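Local coordinates for E3 SUMO-protein ligase SIZ1 (Saccharomyces cerevisiae, PDB 3I2D) that acts as an E3 ligase that mediates attachment of the SUMO protein Smt3 to septins and to PCNA, at residues 71-76 / 205-210; 83-88 / 96-101; 145-150 / 182-187; 158-163 / 283-288. One frame throughout, in Å; residues are numbered along the deposited sequence.

Contact 1: residues 71-76 / 205-210; sequences SPFYKI and ITPEQL
Phe-73 and Ile-205 bring the two backbones together, their CA atoms 4.6 Å apart, where a type I turn running from Ser-71 to Tyr-74 meets the residues leading into helix 207-215. Ile-205 N donates to Phe-73 O at 2.8 Å; the bond is straight at the hydrogen (167°), but the donor stands well above the carbonyl plane, 56° out of it. Phe-73 O and Ile-205 O are both acceptors and lie close together, and Arg-157 serves them with one nitrogen, NH2, which bonds to Ile-205 O and weakly to Phe-73 O. The branches of Ile-205 divide the work: CB, 3.3 Å from Pro-72 O, and CG2 lie against the Pro-72 carbonyl, while CD1 reaches the aliphatic CE of Lys-75. Leu-210 also packs against the turn. Its CD1 touches Phe-73 CE2 at 3.8 Å and Pro-72 CB at 3.9 Å, and the Leu-210 side chain crosses both at about a right angle. The Phe-73 ring receives Ile-205 O at its edge, in plane, with CD2 3.7 Å from that oxygen. Pro-207 CG approaches Phe-73 CE2 at 4.1 Å; proline fits the first turn of a helix, where no backbone N-H is needed for the helical bonding. Beyond the pair, Lys-75 is backbone-bonded to Glu-203 of strand 195-204, and helix 276-285 packs on Phe-73 and Pro-207 through Leu-284 and on Leu-210 through Leu-280.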
loop_
_atom_site.group_PDB
_atom_site.type_symbol
_atom_site.label_atom_id
_atom_site.label_comp_id
_atom_site.label_asym_id
_atom_site.label_seq_id
_atom_site.Cartn_x
_atom_site.Cartn_y
_atom_site.Cartn_z
ATOM N N SER A 71 -1.491 4.326 1.383
ATOM C CA SER A 71 -0.992 2.987 1.196
ATOM C C SER A 71 -0.671 2.532 2.602
ATOM O O SER A 71 -0.150 3.305 3.409
ATOM C CB SER A 71 0.284 2.989 0.377
ATOM O OG SER A 71 0.819 1.681 0.312
ATOM N N PRO A 72 -0.995 1.283 2.930
ATOM C CA PRO A 72 -0.687 0.818 4.281
ATOM C C PRO A 72 0.808 0.567 4.466
ATOM O O PRO A 72 1.239 0.212 5.566
ATOM C CB PRO A 72 -1.510 -0.459 4.396
ATOM C CG PRO A 72 -1.494 -0.982 2.990
ATOM C CD PRO A 72 -1.746 0.264 2.177
ATOM N N PHE A 73 1.597 0.770 3.406
ATOM C CA PHE A 73 3.046 0.540 3.469
ATOM C C PHE A 73 3.911 1.720 3.895
ATOM O O PHE A 73 5.117 1.580 4.085
ATOM C CB PHE A 73 3.559 -0.041 2.147
ATOM C CG PHE A 73 3.083 -1.431 1.899
ATOM C CD1 PHE A 73 2.139 -1.695 0.909
ATOM C CD2 PHE A 73 3.518 -2.472 2.710
ATOM C CE1 PHE A 73 1.634 -2.970 0.733
ATOM C CE2 PHE A 73 3.017 -3.759 2.543
ATOM C CZ PHE A 73 2.073 -4.009 1.553
ATOM N N TYR A 74 3.304 2.888 4.020
ATOM C CA TYR A 74 4.036 4.039 4.501
ATOM C C TYR A 74 3.025 4.990 5.124
ATOM O O TYR A 74 1.855 5.010 4.742
ATOM C CB TYR A 74 4.860 4.680 3.384
ATOM C CG TYR A 74 4.098 5.163 2.174
ATOM C CD1 TYR A 74 3.227 6.254 2.260
ATOM C CD2 TYR A 74 4.300 4.576 0.923
ATOM C CE1 TYR A 74 2.581 6.751 1.135
ATOM C CE2 TYR A 74 3.659 5.061 -0.206
ATOM C CZ TYR A 74 2.798 6.150 -0.095
ATOM O OH TYR A 74 2.133 6.617 -1.205
ATOM N N LYS A 75 3.464 5.748 6.116
ATOM C CA LYS A 75 2.575 6.656 6.811
ATOM C C LYS A 75 3.185 8.046 6.827
ATOM O O LYS A 75 4.313 8.232 7.298
ATOM C CB LYS A 75 2.365 6.143 8.239
ATOM C CG LYS A 75 1.150 6.682 8.970
ATOM C CD LYS A 75 0.918 5.907 10.268
ATOM C CE LYS A 75 0.784 4.403 9.988
ATOM N NZ LYS A 75 0.492 3.561 11.192
ATOM N N ILE A 76 2.448 9.017 6.291
ATOM C CA ILE A 76 2.925 10.392 6.255
ATOM C C ILE A 76 2.945 10.897 7.693
ATOM O O ILE A 76 1.908 10.954 8.359
ATOM C CB ILE A 76 2.015 11.261 5.378
ATOM C CG1 ILE A 76 2.176 10.842 3.918
ATOM C CG2 ILE A 76 2.357 12.718 5.553
ATOM C CD1 ILE A 76 1.274 11.594 2.961
ATOM N N ILE A 205 6.215 1.177 6.613
ATOM C CA ILE A 205 5.509 0.159 7.373
ATOM C C ILE A 205 5.823 -1.110 6.633
ATOM O O ILE A 205 5.704 -1.199 5.412
ATOM C CB ILE A 205 3.999 0.363 7.454
ATOM C CG1 ILE A 205 3.692 1.548 8.373
ATOM C CG2 ILE A 205 3.344 -0.908 8.024
ATOM C CD1 ILE A 205 2.209 1.730 8.639
ATOM N N THR A 206 6.242 -2.096 7.394
ATOM C CA THR A 206 6.668 -3.351 6.830
ATOM C C THR A 206 5.607 -4.437 6.625
ATOM O O THR A 206 4.580 -4.485 7.315
ATOM C CB THR A 206 7.842 -3.858 7.689
ATOM O OG1 THR A 206 9.015 -3.877 6.879
ATOM C CG2 THR A 206 7.571 -5.221 8.286
ATOM N N PRO A 207 5.822 -5.296 5.621
ATOM C CA PRO A 207 4.874 -6.377 5.355
ATOM C C PRO A 207 4.590 -7.197 6.625
ATOM O O PRO A 207 3.433 -7.472 6.942
ATOM C CB PRO A 207 5.580 -7.183 4.265
ATOM C CG PRO A 207 6.226 -6.085 3.441
ATOM C CD PRO A 207 6.771 -5.128 4.500
ATOM N N GLU A 208 5.635 -7.570 7.363
ATOM C CA GLU A 208 5.458 -8.352 8.593
ATOM C C GLU A 208 4.804 -7.532 9.696
ATOM O O GLU A 208 4.164 -8.083 10.582
ATOM C CB GLU A 208 6.788 -8.958 9.086
ATOM C CG GLU A 208 8.027 -8.324 8.507
ATOM C CD GLU A 208 8.297 -8.739 7.064
ATOM O OE1 GLU A 208 8.701 -7.857 6.264
ATOM O OE2 GLU A 208 8.127 -9.941 6.738
ATOM N N GLN A 209 4.950 -6.217 9.652
ATOM C CA GLN A 209 4.293 -5.394 10.662
ATOM C C GLN A 209 2.806 -5.481 10.400
ATOM O O GLN A 209 2.032 -5.687 11.317
ATOM C CB GLN A 209 4.695 -3.939 10.557
ATOM C CG GLN A 209 6.111 -3.643 10.871
ATOM C CD GLN A 209 6.298 -2.166 11.067
ATOM O OE1 GLN A 209 5.608 -1.564 11.888
ATOM N NE2 GLN A 209 7.219 -1.565 10.318
ATOM N N LEU A 210 2.411 -5.313 9.140
ATOM C CA LEU A 210 1.004 -5.397 8.772
ATOM C C LEU A 210 0.449 -6.779 9.067
ATOM O O LEU A 210 -0.724 -6.898 9.419
ATOM C CB LEU A 210 0.802 -5.097 7.296
ATOM C CG LEU A 210 1.042 -3.675 6.827
ATOM C CD1 LEU A 210 0.563 -3.563 5.403
ATOM C CD2 LEU A 210 0.299 -2.698 7.702
#

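Contact 2: residues 83-88 / 96-101; sequences LVMNVE and CSAKFK
Asn-86 O is the backbone oxygen against which Cys-96 lies, with CB 3.5 Å and SG 3.8 Å from it, yet no hydrogen bond joins the two strands. They run nearly antiparallel (169°) with their axes 6.8 Å apart at the closest, and side chains fill the space between. The short Cys-96 side chain points toward the other strand, its SG 3.7 Å from Met-85 CB and more loosely near Val-87 CG2. Met-85 has CG anti to its own carbonyl carbon, and its unbranched chain, extended at chi2 (170°), carries SD to 3.9 Å from Ala-98 CB; a methyl is all that Ala-98 offers there. Farther along, Leu-83 lies over one face of the Phe-100 ring in a CH-pi contact, CG 4.1 Å from the ring centroid and displaced toward the CD2-CE2 rim, with CD1 near CE2 and CZ. Its other branch, CD2, reaches Ala-98 CB at 4.1 Å. An alanine in place of Leu-83 would probably leave this face of Phe-100 without its cover and open a gap beside Ala-98. The backbones find their bonds elsewhere, Met-85 with Leu-197 and Ala-98 with Val-184, and Asn-86 turns its amide oxygen to Lys-196. With its side-chain-to-side-chain contacts all apolar and no hydrogen bond across it, the join is hydrophobic packing between strands of two different sheets, consistent with burial holding these layers of the PINIT domain together.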
loop_
_atom_site.group_PDB
_atom_site.type_symbol
_atom_site.label_atom_id
_atom_site.label_comp_id
_atom_site.label_asym_id
_atom_site.label_seq_id
_atom_site.Cartn_x
_atom_site.Cartn_y
_atom_site.Cartn_z
ATOM N N LEU A 83 9.690 22.351 1.552
ATOM C CA LEU A 83 9.604 21.498 0.361
ATOM C C LEU A 83 8.198 21.471 -0.234
ATOM O O LEU A 83 7.497 20.463 -0.165
ATOM C CB LEU A 83 10.020 20.069 0.709
ATOM C CG LEU A 83 11.289 19.541 0.059
ATOM C CD1 LEU A 83 11.505 18.098 0.480
ATOM C CD2 LEU A 83 11.161 19.642 -1.448
ATOM N N VAL A 84 7.781 22.587 -0.805
ATOM C CA VAL A 84 6.468 22.669 -1.420
ATOM C C VAL A 84 6.640 23.492 -2.673
ATOM O O VAL A 84 6.929 24.688 -2.611
ATOM C CB VAL A 84 5.466 23.339 -0.492
ATOM C CG1 VAL A 84 4.116 23.464 -1.182
ATOM C CG2 VAL A 84 5.350 22.529 0.784
ATOM N N MET A 85 6.478 22.841 -3.815
ATOM C CA MET A 85 6.653 23.511 -5.095
ATOM C C MET A 85 5.408 23.419 -5.975
ATOM O O MET A 85 4.487 22.639 -5.715
ATOM C CB MET A 85 7.855 22.895 -5.815
ATOM C CG MET A 85 9.038 22.672 -4.884
ATOM S SD MET A 85 10.382 21.691 -5.581
ATOM C CE MET A 85 9.667 20.056 -5.647
ATOM N N ASN A 86 5.380 24.233 -7.017
ATOM C CA ASN A 86 4.266 24.236 -7.946
ATOM C C ASN A 86 4.833 24.045 -9.335
ATOM O O ASN A 86 5.905 24.566 -9.653
ATOM C CB ASN A 86 3.522 25.562 -7.874
ATOM C CG ASN A 86 2.902 25.799 -6.518
ATOM O OD1 ASN A 86 1.789 25.344 -6.242
ATOM N ND2 ASN A 86 3.629 26.503 -5.649
ATOM N N VAL A 87 4.127 23.259 -10.140
ATOM C CA VAL A 87 4.505 23.000 -11.514
ATOM C C VAL A 87 3.497 23.787 -12.333
ATOM O O VAL A 87 2.283 23.629 -12.170
ATOM C CB VAL A 87 4.410 21.500 -11.846
ATOM C CG1 VAL A 87 4.579 21.280 -13.342
ATOM C CG2 VAL A 87 5.486 20.743 -11.099
ATOM N N GLU A 88 3.998 24.651 -13.203
ATOM C CA GLU A 88 3.128 25.481 -14.030
ATOM C C GLU A 88 2.843 24.901 -15.407
ATOM O O GLU A 88 3.470 23.932 -15.839
ATOM C CB GLU A 88 3.749 26.868 -14.199
ATOM C CG GLU A 88 3.580 27.798 -13.007
ATOM C CD GLU A 88 4.325 29.115 -13.189
ATOM O OE1 GLU A 88 4.004 30.086 -12.464
ATOM O OE2 GLU A 88 5.235 29.175 -14.053
ATOM N N CYS A 96 10.998 23.893 -10.888
ATOM C CA CYS A 96 10.734 24.420 -9.574
ATOM C C CYS A 96 11.809 23.857 -8.671
ATOM O O CYS A 96 12.264 22.726 -8.838
ATOM C CB CYS A 96 9.337 24.046 -9.085
ATOM S SG CYS A 96 8.925 22.346 -9.294
ATOM N N SER A 97 12.245 24.689 -7.743
ATOM C CA SER A 97 13.281 24.310 -6.824
ATOM C C SER A 97 12.844 24.616 -5.410
ATOM O O SER A 97 11.829 25.273 -5.171
ATOM C CB SER A 97 14.560 25.082 -7.150
ATOM O OG SER A 97 14.315 26.480 -7.159
ATOM N N ALA A 98 13.621 24.121 -4.470
ATOM C CA ALA A 98 13.344 24.349 -3.076
ATOM C C ALA A 98 14.640 24.111 -2.335
ATOM O O ALA A 98 15.451 23.265 -2.715
ATOM C CB ALA A 98 12.269 23.398 -2.583
ATOM N N LYS A 99 14.847 24.904 -1.297
ATOM C CA LYS A 99 16.024 24.776 -0.467
ATOM C C LYS A 99 15.437 24.592 0.918
ATOM O O LYS A 99 14.445 25.249 1.277
ATOM C CB LYS A 99 16.877 26.042 -0.544
ATOM C CG LYS A 99 17.483 26.292 -1.923
ATOM C CD LYS A 99 18.289 27.587 -1.957
ATOM C CE LYS A 99 19.019 27.774 -3.281
ATOM N NZ LYS A 99 18.089 27.899 -4.439
ATOM N N PHE A 100 16.020 23.675 1.683
ATOM C CA PHE A 100 15.533 23.410 3.023
ATOM C C PHE A 100 16.644 22.754 3.821
ATOM O O PHE A 100 17.471 22.031 3.263
ATOM C CB PHE A 100 14.308 22.482 2.942
ATOM C CG PHE A 100 14.609 21.133 2.333
ATOM C CD1 PHE A 100 14.871 20.028 3.141
ATOM C CD2 PHE A 100 14.703 20.986 0.954
ATOM C CE1 PHE A 100 15.228 18.804 2.590
ATOM C CE2 PHE A 100 15.062 19.759 0.392
ATOM C CZ PHE A 100 15.326 18.667 1.215
ATOM N N LYS A 101 16.677 23.034 5.118
ATOM C CA LYS A 101 17.656 22.425 6.012
ATOM C C LYS A 101 16.875 21.561 6.992
ATOM O O LYS A 101 15.830 21.967 7.496
ATOM C CB LYS A 101 18.451 23.484 6.779
ATOM C CG LYS A 101 19.533 24.173 5.963
ATOM C CD LYS A 101 20.564 24.849 6.866
ATOM C CE LYS A 101 21.478 23.828 7.560
ATOM N NZ LYS A 101 20.774 22.885 8.490
#

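Contact 3: residues 145-150 / 182-187; sequences LRCNNV and NNVELI
Two antiparallel strands of a four-stranded sheet in the PINIT domain pair here, Leu-145, Arg-146 and Cys-147 facing Leu-186, Glu-185 and Val-184. Arg-146 and Glu-185 form the hydrogen-bonded pair: Arg-146 N gives to Glu-185 O at 2.9 Å and Glu-185 N to Arg-146 O at 2.8 Å. The non-hydrogen-bonded pairs on either side send apolar groups to one face, where Leu-145 CD1 meets Val-184 CG1 at 3.9 Å and Leu-186 CD1 at 4.0 Å. Arg-146 lies on the other face and salt-bridges Glu-144. Strand 143-147 then reverses through a type I' turn, Cys-147 to Val-150, whose central residues have positive phi, which suits the two asparagines there. Asn-148 N bonds to Asn-183 O, which also accepts from water 1, itself held by Asn-149 N. Chi1 (-58°) sets Asn-148 CG beside its own N, and the amide reaches the Asn-182/Asn-183 end of the neighbouring strand. OD1 takes the N-H of Asn-183 at 2.6 Å, while ND2 gives to a lone pair of Asn-182 OD1 at 2.8 Å, the two amides nearly coplanar. Asn-148 ND2 also hydrogen-bonds His-174 O, and Lys-176 N donates to Asn-182 OD1. An alanine at Asn-148 would probably leave Asn-183 N without this acceptor and Asn-182 OD1 with one donor fewer.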
loop_
_atom_site.group_PDB
_atom_site.type_symbol
_atom_site.label_atom_id
_atom_site.label_comp_id
_atom_site.label_asym_id
_atom_site.label_seq_id
_atom_site.Cartn_x
_atom_site.Cartn_y
_atom_site.Cartn_z
ATOM N N LEU A 145 14.158 14.787 -11.752
ATOM C CA LEU A 145 14.263 15.229 -10.371
ATOM C C LEU A 145 15.694 15.096 -9.875
ATOM O O LEU A 145 16.354 14.068 -10.082
ATOM C CB LEU A 145 13.337 14.403 -9.482
ATOM C CG LEU A 145 13.239 14.813 -8.016
ATOM C CD1 LEU A 145 12.600 16.192 -7.885
ATOM C CD2 LEU A 145 12.419 13.780 -7.288
ATOM N N ARG A 146 16.169 16.153 -9.227
ATOM C CA ARG A 146 17.512 16.174 -8.678
ATOM C C ARG A 146 17.479 16.634 -7.237
ATOM O O ARG A 146 16.711 17.528 -6.864
ATOM C CB ARG A 146 18.411 17.117 -9.476
ATOM C CG ARG A 146 19.021 16.513 -10.711
ATOM C CD ARG A 146 19.783 17.553 -11.524
ATOM N NE ARG A 146 20.359 16.935 -12.712
ATOM C CZ ARG A 146 21.402 16.108 -12.692
ATOM N NH1 ARG A 146 21.997 15.808 -11.544
ATOM N NH2 ARG A 146 21.837 15.554 -13.816
ATOM N N CYS A 147 18.306 15.996 -6.424
ATOM C CA CYS A 147 18.427 16.362 -5.024
ATOM C C CYS A 147 19.908 16.626 -4.816
ATOM O O CYS A 147 20.735 15.730 -5.014
ATOM C CB CYS A 147 17.975 15.232 -4.111
ATOM S SG CYS A 147 17.836 15.792 -2.420
ATOM N N ASN A 148 20.238 17.855 -4.425
ATOM C CA ASN A 148 21.624 18.251 -4.225
ATOM C C ASN A 148 22.458 17.774 -5.422
ATOM O O ASN A 148 23.398 16.984 -5.284
ATOM C CB ASN A 148 22.172 17.674 -2.918
ATOM C CG ASN A 148 21.361 18.103 -1.703
ATOM O OD1 ASN A 148 20.940 19.256 -1.594
ATOM N ND2 ASN A 148 21.154 17.175 -0.772
ATOM N N ASN A 149 22.061 18.248 -6.600
ATOM C CA ASN A 149 22.721 17.966 -7.870
ATOM C C ASN A 149 22.772 16.517 -8.362
ATOM O O ASN A 149 23.408 16.240 -9.382
ATOM C CB ASN A 149 24.138 18.551 -7.855
ATOM C CG ASN A 149 24.678 18.805 -9.254
ATOM O OD1 ASN A 149 24.063 19.525 -10.040
ATOM N ND2 ASN A 149 25.832 18.216 -9.573
ATOM N N VAL A 150 22.110 15.598 -7.661
ATOM C CA VAL A 150 22.087 14.190 -8.084
ATOM C C VAL A 150 20.700 13.815 -8.611
ATOM O O VAL A 150 19.679 14.144 -7.993
ATOM C CB VAL A 150 22.410 13.220 -6.922
ATOM C CG1 VAL A 150 22.642 11.815 -7.470
ATOM C CG2 VAL A 150 23.615 13.707 -6.151
ATOM N N ASN A 182 19.873 21.840 1.779
ATOM C CA ASN A 182 19.570 20.852 0.755
ATOM C C ASN A 182 18.883 21.546 -0.400
ATOM O O ASN A 182 18.184 22.542 -0.213
ATOM C CB ASN A 182 18.634 19.778 1.304
ATOM C CG ASN A 182 19.350 18.763 2.156
ATOM O OD1 ASN A 182 20.207 18.013 1.673
ATOM N ND2 ASN A 182 19.005 18.726 3.438
ATOM N N ASN A 183 19.075 21.018 -1.598
ATOM C CA ASN A 183 18.441 21.611 -2.758
ATOM C C ASN A 183 17.775 20.564 -3.640
ATOM O O ASN A 183 18.411 19.614 -4.098
ATOM C CB ASN A 183 19.460 22.404 -3.574
ATOM C CG ASN A 183 18.852 23.636 -4.202
ATOM O OD1 ASN A 183 18.079 23.554 -5.164
ATOM N ND2 ASN A 183 19.184 24.797 -3.645
ATOM N N VAL A 184 16.481 20.749 -3.864
ATOM C CA VAL A 184 15.706 19.848 -4.695
ATOM C C VAL A 184 15.261 20.611 -5.919
ATOM O O VAL A 184 14.799 21.741 -5.814
ATOM C CB VAL A 184 14.453 19.361 -3.975
ATOM C CG1 VAL A 184 13.646 18.473 -4.900
ATOM C CG2 VAL A 184 14.843 18.609 -2.727
ATOM N N GLU A 185 15.388 19.995 -7.082
ATOM C CA GLU A 185 14.968 20.664 -8.296
ATOM C C GLU A 185 14.218 19.716 -9.222
ATOM O O GLU A 185 14.698 18.622 -9.525
ATOM C CB GLU A 185 16.187 21.230 -9.007
ATOM C CG GLU A 185 15.870 22.273 -10.055
ATOM C CD GLU A 185 17.127 22.935 -10.594
ATOM O OE1 GLU A 185 17.894 23.511 -9.781
ATOM O OE2 GLU A 185 17.346 22.874 -11.826
ATOM N N LEU A 186 13.025 20.129 -9.644
ATOM C CA LEU A 186 12.222 19.335 -10.570
ATOM C C LEU A 186 12.164 20.056 -11.910
ATOM O O LEU A 186 11.697 21.188 -12.006
ATOM C CB LEU A 186 10.791 19.148 -10.066
ATOM C CG LEU A 186 9.885 18.396 -11.053
ATOM C CD1 LEU A 186 10.194 16.901 -11.041
ATOM C CD2 LEU A 186 8.437 18.622 -10.668
ATOM N N ILE A 187 12.652 19.396 -12.941
ATOM C CA ILE A 187 12.633 19.962 -14.269
ATOM C C ILE A 187 11.535 19.254 -15.047
ATOM O O ILE A 187 11.545 18.031 -15.166
ATOM C CB ILE A 187 13.959 19.723 -14.984
ATOM C CG1 ILE A 187 15.087 20.406 -14.209
ATOM C CG2 ILE A 187 13.880 20.238 -16.409
ATOM C CD1 ILE A 187 16.425 20.238 -14.859
HETATM O O HOH W 1 19.819 19.911 -6.856
#

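Contact 4: residues 158-163 / 283-288; sequences GFKSKP and QLQIPT
Lys-160 crosses Gln-285 obliquely. Its CB is 4.0 Å from Gln-285 O, and CG, set between the backbone N and carbonyl carbon (chi1 69°), comes nearer that oxygen at 3.4 Å. Past a bend at chi3, CE lies 3.5 Å from Gln-285 OE1, so the aliphatic stem packs on the backbone oxygen and the amide oxygen of Gln-285. From the loop, Gln-285 O accepts from Lys-160 N at 2.9 Å, in the carbonyl plane, and weakly from Ser-161 N. Leu-284 O takes Phe-159 N at 2.8 Å and lies over one face of the Phe-159 ring. Glycine suits position 158 because a CB would run into Leu-284 O; its bare CA instead makes a CH contact with that oxygen. Ser-161 is small enough to slip OG against Pro-287 CD, its CB meeting Ile-286 CG2 at 3.7 Å, while Lys-162 CE brushes Pro-287 CG at 3.9 Å. The loop between strands 150-151 and 169-170 of the PINIT domain thus meets the predicted SP-RING region at helix 276-285 and the residues after it, with Phe-159 reaching Ser-71 ahead of strand 74-90 and Leu-284 packing on Phe-73 and Arg-157.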
loop_
_atom_site.group_PDB
_atom_site.type_symbol
_atom_site.label_atom_id
_atom_site.label_comp_id
_atom_site.label_asym_id
_atom_site.label_seq_id
_atom_site.Cartn_x
_atom_site.Cartn_y
_atom_site.Cartn_z
ATOM N N GLY A 158 8.885 -0.394 -2.766
ATOM C CA GLY A 158 8.138 -1.352 -3.563
ATOM C C GLY A 158 7.557 -0.687 -4.782
ATOM O O GLY A 158 8.279 -0.096 -5.577
ATOM N N PHE A 159 6.242 -0.792 -4.928
ATOM C CA PHE A 159 5.534 -0.171 -6.037
ATOM C C PHE A 159 6.270 -0.298 -7.359
ATOM O O PHE A 159 6.421 0.686 -8.079
ATOM C CB PHE A 159 5.306 1.301 -5.710
ATOM C CG PHE A 159 4.752 1.519 -4.337
ATOM C CD1 PHE A 159 5.598 1.637 -3.247
ATOM C CD2 PHE A 159 3.374 1.556 -4.127
ATOM C CE1 PHE A 159 5.081 1.790 -1.966
ATOM C CE2 PHE A 159 2.847 1.707 -2.850
ATOM C CZ PHE A 159 3.703 1.823 -1.769
ATOM N N LYS A 160 6.716 -1.503 -7.696
ATOM C CA LYS A 160 7.453 -1.668 -8.936
ATOM C C LYS A 160 6.513 -1.795 -10.131
ATOM O O LYS A 160 6.932 -1.692 -11.279
ATOM C CB LYS A 160 8.406 -2.874 -8.848
ATOM C CG LYS A 160 7.719 -4.195 -8.798
ATOM C CD LYS A 160 8.626 -5.328 -9.269
ATOM C CE LYS A 160 9.700 -5.694 -8.259
ATOM N NZ LYS A 160 10.207 -7.068 -8.556
ATOM N N SER A 161 5.235 -2.001 -9.848
ATOM C CA SER A 161 4.210 -2.129 -10.883
ATOM C C SER A 161 3.739 -0.750 -11.341
ATOM O O SER A 161 3.095 -0.619 -12.378
ATOM C CB SER A 161 3.001 -2.864 -10.329
ATOM O OG SER A 161 2.339 -2.028 -9.390
ATOM N N LYS A 162 4.048 0.273 -10.555
ATOM C CA LYS A 162 3.634 1.628 -10.871
ATOM C C LYS A 162 4.750 2.383 -11.573
ATOM O O LYS A 162 5.892 2.405 -11.101
ATOM C CB LYS A 162 3.297 2.383 -9.588
ATOM C CG LYS A 162 2.230 1.779 -8.709
ATOM C CD LYS A 162 0.859 2.285 -9.093
ATOM C CE LYS A 162 -0.092 2.144 -7.927
ATOM N NZ LYS A 162 0.458 2.869 -6.734
ATOM N N PRO A 163 4.434 3.031 -12.704
ATOM C CA PRO A 163 5.482 3.780 -13.401
ATOM C C PRO A 163 5.969 4.874 -12.452
ATOM O O PRO A 163 5.313 5.169 -11.460
ATOM C CB PRO A 163 4.758 4.331 -14.623
ATOM C CG PRO A 163 3.342 4.468 -14.147
ATOM C CD PRO A 163 3.120 3.225 -13.335
ATOM N N GLN A 283 1.585 -7.362 -2.457
ATOM C CA GLN A 283 0.967 -6.046 -2.569
ATOM C C GLN A 283 2.016 -4.928 -2.516
ATOM O O GLN A 283 1.895 -3.917 -3.211
ATOM C CB GLN A 283 -0.080 -5.836 -1.454
ATOM C CG GLN A 283 -1.313 -6.698 -1.607
ATOM C CD GLN A 283 -1.872 -6.648 -3.022
ATOM O OE1 GLN A 283 -2.229 -5.588 -3.519
ATOM N NE2 GLN A 283 -1.937 -7.800 -3.677
ATOM N N LEU A 284 3.054 -5.110 -1.702
ATOM C CA LEU A 284 4.067 -4.075 -1.593
ATOM C C LEU A 284 4.763 -3.851 -2.919
ATOM O O LEU A 284 5.120 -2.731 -3.244
ATOM C CB LEU A 284 5.096 -4.429 -0.523
ATOM C CG LEU A 284 6.344 -3.543 -0.548
ATOM C CD1 LEU A 284 5.984 -2.100 -0.193
ATOM C CD2 LEU A 284 7.367 -4.111 0.402
ATOM N N GLN A 285 4.949 -4.913 -3.693
ATOM C CA GLN A 285 5.609 -4.803 -4.981
ATOM C C GLN A 285 4.639 -4.447 -6.104
ATOM O O GLN A 285 4.937 -3.621 -6.972
ATOM C CB GLN A 285 6.275 -6.124 -5.351
ATOM C CG GLN A 285 7.333 -6.613 -4.390
ATOM C CD GLN A 285 8.389 -5.579 -4.110
ATOM O OE1 GLN A 285 8.774 -4.811 -4.983
ATOM N NE2 GLN A 285 8.870 -5.559 -2.882
ATOM N N ILE A 286 3.478 -5.087 -6.084
ATOM C CA ILE A 286 2.462 -4.902 -7.117
ATOM C C ILE A 286 1.093 -4.680 -6.457
ATOM O O ILE A 286 0.286 -5.598 -6.368
ATOM C CB ILE A 286 2.441 -6.171 -8.015
ATOM C CG1 ILE A 286 3.854 -6.419 -8.553
ATOM C CG2 ILE A 286 1.454 -6.010 -9.159
ATOM C CD1 ILE A 286 4.116 -7.827 -9.048
ATOM N N PRO A 287 0.822 -3.450 -5.994
ATOM C CA PRO A 287 -0.422 -3.045 -5.320
ATOM C C PRO A 287 -1.701 -3.130 -6.137
ATOM O O PRO A 287 -2.081 -2.184 -6.815
ATOM C CB PRO A 287 -0.120 -1.618 -4.873
ATOM C CG PRO A 287 0.736 -1.126 -5.988
ATOM C CD PRO A 287 1.688 -2.280 -6.216
ATOM N N THR A 288 -2.357 -4.278 -6.046
ATOM C CA THR A 288 -3.601 -4.537 -6.742
ATOM C C THR A 288 -4.734 -4.584 -5.726
ATOM O O THR A 288 -5.849 -4.177 -6.014
ATOM C CB THR A 288 -3.550 -5.884 -7.446
ATOM O OG1 THR A 288 -3.421 -6.927 -6.466
ATOM C CG2 THR A 288 -2.378 -5.923 -8.401
#

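The contacts form two groups. Contacts 1 and 4, centres about 13 Å apart, touch through Phe-73 and Leu-284 and through Tyr-74 and Phe-159. Their segments alternate along the chain, and both bring PINIT-domain segments against helices, 207-215 in contact 1 and 276-285, in the predicted SP-RING region, in contact 4. Contacts 2 and 3, centres about 10 Å apart, share a sheet through neighbouring strands 93-100 and 182-191, wholly inside the PINIT domain. In sequence, contact 2 closes before contact 3 opens, and both nest within the loop closed by contact 1. Strand 74-90 links contacts 1 and 2, whose centres are about 27 Å apart, running from the junction into the PINIT domain.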